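Local coordinates for protein DNA polymerase sliding clamp 3 (Sulfolobus tokodaii, PDB 3AIZ) that forms part of a ring-shaped sliding clamp around DNA, tethering the DNA polymerase catalytic subunit and other proteins to it during replication, at residues V137-I142 / I176-E181. Numbering follows the deposited sequence.
Sequences VTFTDI and IELSTE
In the C-terminal domain of this DNA clamp subunit, helix 136-149 packs on strand 172-178, through Ile-142 and Phe-139 on one side and Ile-176 and Leu-178 on the other. The strand is an outermost strand of its four-stranded antiparallel sheet within this chain. The segments 137-142 and 176-178 run nearly antiparallel, at 169°, their axes 11.1 Å apart at closest approach. The contact is purely apolar.

Ile-142 carries most of it, using both of its branches. Its long branch lies anti to the carbonyl carbon (chi1 -64°) and is fully extended beyond that. This brings CD1 to the end of Leu-178, where it sits 3.6 Å from Leu-178 CG and 3.7 Å from Leu-178 CD2. Leu-178 CD1 is slightly farther from the same methyl, at 3.9 Å. The two side chains meet tip to tip, with one methyl set against the fork of the leucine. The short branch serves Ile-176. Ile-142 CG2 lies 3.7 Å from Ile-176 CD1, and here the side chains slide past each other in opposite directions.

Phe-139 is a looser neighbour. Leu-178 CD2 comes to the edge of its ring, near the ring plane, 4.5 Å from Phe-139 CD1. The same phenyl also touches Val-215, Ile-217, Leu-227 and Tyr-229 of the strands 214-220 and 223-231. Phe-139 and Leu-178 are both buried; Leu-178 also packs on Leu-165 and Leu-185. Through them the contact links the helix to both sheets.

Apolar packing of a helix against antiparallel sheets is characteristic of the DNA clamp fold, whose helices line the central hole of the ring.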
ATOM      1  N   VAL C 137      20.966  18.598  -5.669  1.00 35.45           N
ATOM      2  CA  VAL C 137      20.148  17.519  -5.135  1.00 37.50           C
ATOM      3  C   VAL C 137      19.277  18.013  -3.982  1.00 36.27           C
ATOM      4  O   VAL C 137      18.075  17.755  -3.947  1.00 39.25           O
ATOM      5  CB  VAL C 137      21.007  16.319  -4.678  1.00 37.88           C
ATOM      6  CG1 VAL C 137      22.179  16.790  -3.830  1.00 44.71           C
ATOM      7  CG2 VAL C 137      20.156  15.313  -3.922  1.00 35.17           C
ATOM      8  N   THR C 138      19.887  18.733  -3.045  1.00 36.10           N
ATOM      9  CA  THR C 138      19.155  19.285  -1.911  1.00 34.82           C
ATOM     10  C   THR C 138      18.070  20.247  -2.382  1.00 35.75           C
ATOM     11  O   THR C 138      16.946  20.226  -1.879  1.00 34.54           O
ATOM     12  CB  THR C 138      20.092  20.031  -0.944  1.00 38.56           C
ATOM     13  OG1 THR C 138      21.124  19.147  -0.491  1.00 44.28           O
ATOM     14  CG2 THR C 138      19.314  20.552   0.254  1.00 38.02           C
ATOM     15  N   PHE C 139      18.412  21.087  -3.352  1.00 34.60           N
ATOM     16  CA  PHE C 139      17.485  22.095  -3.850  1.00 34.77           C
ATOM     17  C   PHE C 139      16.332  21.478  -4.633  1.00 34.74           C
ATOM     18  O   PHE C 139      15.170  21.808  -4.398  1.00 32.79           O
ATOM     19  CB  PHE C 139      18.217  23.125  -4.715  1.00 34.71           C
ATOM     20  CG  PHE C 139      17.309  24.154  -5.324  1.00 33.25           C
ATOM     21  CD1 PHE C 139      16.760  25.160  -4.546  1.00 31.08           C
ATOM     22  CD2 PHE C 139      17.003  24.118  -6.675  1.00 33.40           C
ATOM     23  CE1 PHE C 139      15.922  26.107  -5.103  1.00 29.98           C
ATOM     24  CE2 PHE C 139      16.167  25.064  -7.237  1.00 31.27           C
ATOM     25  CZ  PHE C 139      15.626  26.059  -6.450  1.00 29.11           C
ATOM     26  N   THR C 140      16.659  20.586  -5.563  1.00 34.50           N
ATOM     27  CA  THR C 140      15.644  19.942  -6.389  1.00 35.27           C
ATOM     28  C   THR C 140      14.657  19.131  -5.549  1.00 38.99           C
ATOM     29  O   THR C 140      13.451  19.173  -5.791  1.00 38.31           O
ATOM     30  CB  THR C 140      16.270  19.054  -7.484  1.00 36.11           C
ATOM     31  OG1 THR C 140      17.195  18.134  -6.892  1.00 36.75           O
ATOM     32  CG2 THR C 140      16.999  19.911  -8.509  1.00 31.91           C
ATOM     33  N   ASP C 141      15.172  18.399  -4.563  1.00 36.09           N
ATOM     34  CA  ASP C 141      14.316  17.673  -3.628  1.00 36.68           C
ATOM     35  C   ASP C 141      13.243  18.598  -3.066  1.00 38.12           C
ATOM     36  O   ASP C 141      12.053  18.291  -3.119  1.00 43.33           O
ATOM     37  CB  ASP C 141      15.140  17.086  -2.478  1.00 39.92           C
ATOM     38  CG  ASP C 141      15.844  15.796  -2.857  1.00 44.65           C
ATOM     39  OD1 ASP C 141      15.405  15.137  -3.823  1.00 46.10           O
ATOM     40  OD2 ASP C 141      16.829  15.435  -2.179  1.00 43.89           O
ATOM     41  N   ILE C 142      13.676  19.734  -2.530  1.00 37.73           N
ATOM     42  CA  ILE C 142      12.761  20.719  -1.968  1.00 37.53           C
ATOM     43  C   ILE C 142      11.790  21.228  -3.027  1.00 37.08           C
ATOM     44  O   ILE C 142      10.615  21.460  -2.746  1.00 37.76           O
ATOM     45  CB  ILE C 142      13.532  21.903  -1.356  1.00 37.83           C
ATOM     46  CG1 ILE C 142      14.386  21.419  -0.182  1.00 34.94           C
ATOM     47  CG2 ILE C 142      12.574  23.000  -0.915  1.00 35.05           C
ATOM     48  CD1 ILE C 142      15.164  22.517   0.502  1.00 41.33           C
ATOM     49  N   ILE C 176       9.510  26.564   3.505  1.00 31.03           N
ATOM     50  CA  ILE C 176      10.662  25.737   3.832  1.00 31.28           C
ATOM     51  C   ILE C 176      11.901  26.613   3.966  1.00 32.42           C
ATOM     52  O   ILE C 176      12.199  27.421   3.088  1.00 33.05           O
ATOM     53  CB  ILE C 176      10.909  24.661   2.758  1.00 32.89           C
ATOM     54  CG1 ILE C 176       9.633  23.847   2.522  1.00 37.07           C
ATOM     55  CG2 ILE C 176      12.063  23.758   3.167  1.00 28.82           C
ATOM     56  CD1 ILE C 176       9.798  22.715   1.530  1.00 41.96           C
ATOM     57  N   GLU C 177      12.617  26.454   5.072  1.00 34.34           N
ATOM     58  CA  GLU C 177      13.811  27.248   5.331  1.00 35.28           C
ATOM     59  C   GLU C 177      15.070  26.568   4.805  1.00 38.51           C
ATOM     60  O   GLU C 177      15.306  25.389   5.067  1.00 41.10           O
ATOM     61  CB  GLU C 177      13.960  27.514   6.829  1.00 37.22           C
ATOM     62  CG  GLU C 177      15.309  28.091   7.224  1.00 39.05           C
ATOM     63  CD  GLU C 177      15.511  28.127   8.728  1.00 46.89           C
ATOM     64  OE1 GLU C 177      14.532  27.896   9.469  1.00 45.65           O
ATOM     65  OE2 GLU C 177      16.653  28.385   9.168  1.00 49.08           O
ATOM     66  N   LEU C 178      15.871  27.320   4.059  1.00 36.63           N
ATOM     67  CA  LEU C 178      17.177  26.849   3.617  1.00 36.10           C
ATOM     68  C   LEU C 178      18.250  27.767   4.182  1.00 36.68           C
ATOM     69  O   LEU C 178      18.132  28.989   4.106  1.00 36.53           O
ATOM     70  CB  LEU C 178      17.271  26.826   2.090  1.00 37.64           C
ATOM     71  CG  LEU C 178      16.398  25.845   1.306  1.00 37.16           C
ATOM     72  CD1 LEU C 178      14.941  26.274   1.324  1.00 36.66           C
ATOM     73  CD2 LEU C 178      16.900  25.739  -0.123  1.00 38.43           C
ATOM     74  N   SER C 179      19.297  27.176   4.745  1.00 39.39           N
ATOM     75  CA  SER C 179      20.375  27.953   5.341  1.00 39.23           C
ATOM     76  C   SER C 179      21.628  27.109   5.495  1.00 40.64           C
ATOM     77  O   SER C 179      21.582  25.887   5.366  1.00 44.65           O
ATOM     78  CB  SER C 179      19.948  28.492   6.705  1.00 41.76           C
ATOM     79  OG  SER C 179      19.656  27.433   7.601  1.00 44.57           O
ATOM     80  N   THR C 180      22.750  27.766   5.769  1.00 39.85           N
ATOM     81  CA  THR C 180      23.991  27.058   6.045  1.00 44.18           C
ATOM     82  C   THR C 180      23.846  26.278   7.346  1.00 47.70           C
ATOM     83  O   THR C 180      24.540  25.287   7.573  1.00 49.72           O
ATOM     84  CB  THR C 180      25.171  28.026   6.167  1.00 39.97           C
ATOM     85  OG1 THR C 180      24.889  28.990   7.187  1.00 47.67           O
ATOM     86  CG2 THR C 180      25.401  28.748   4.849  1.00 40.77           C
ATOM     87  N   GLU C 181      22.929  26.738   8.191  1.00 47.39           N
ATOM     88  CA  GLU C 181      22.640  26.091   9.464  1.00 48.12           C
ATOM     89  C   GLU C 181      22.089  24.680   9.270  1.00 53.19           C
ATOM     90  O   GLU C 181      22.624  23.717   9.821  1.00 56.34           O
ATOM     91  CB  GLU C 181      21.649  26.937  10.268  1.00 51.41           C
ATOM     92  CG  GLU C 181      21.047  26.233  11.476  1.00 56.63           C
ATOM     93  CD  GLU C 181      20.035  27.098  12.210  1.00 58.04           C
ATOM     94  OE1 GLU C 181      19.160  26.535  12.904  1.00 57.23           O
ATOM     95  OE2 GLU C 181      20.110  28.341  12.090  1.00 53.77           O
TER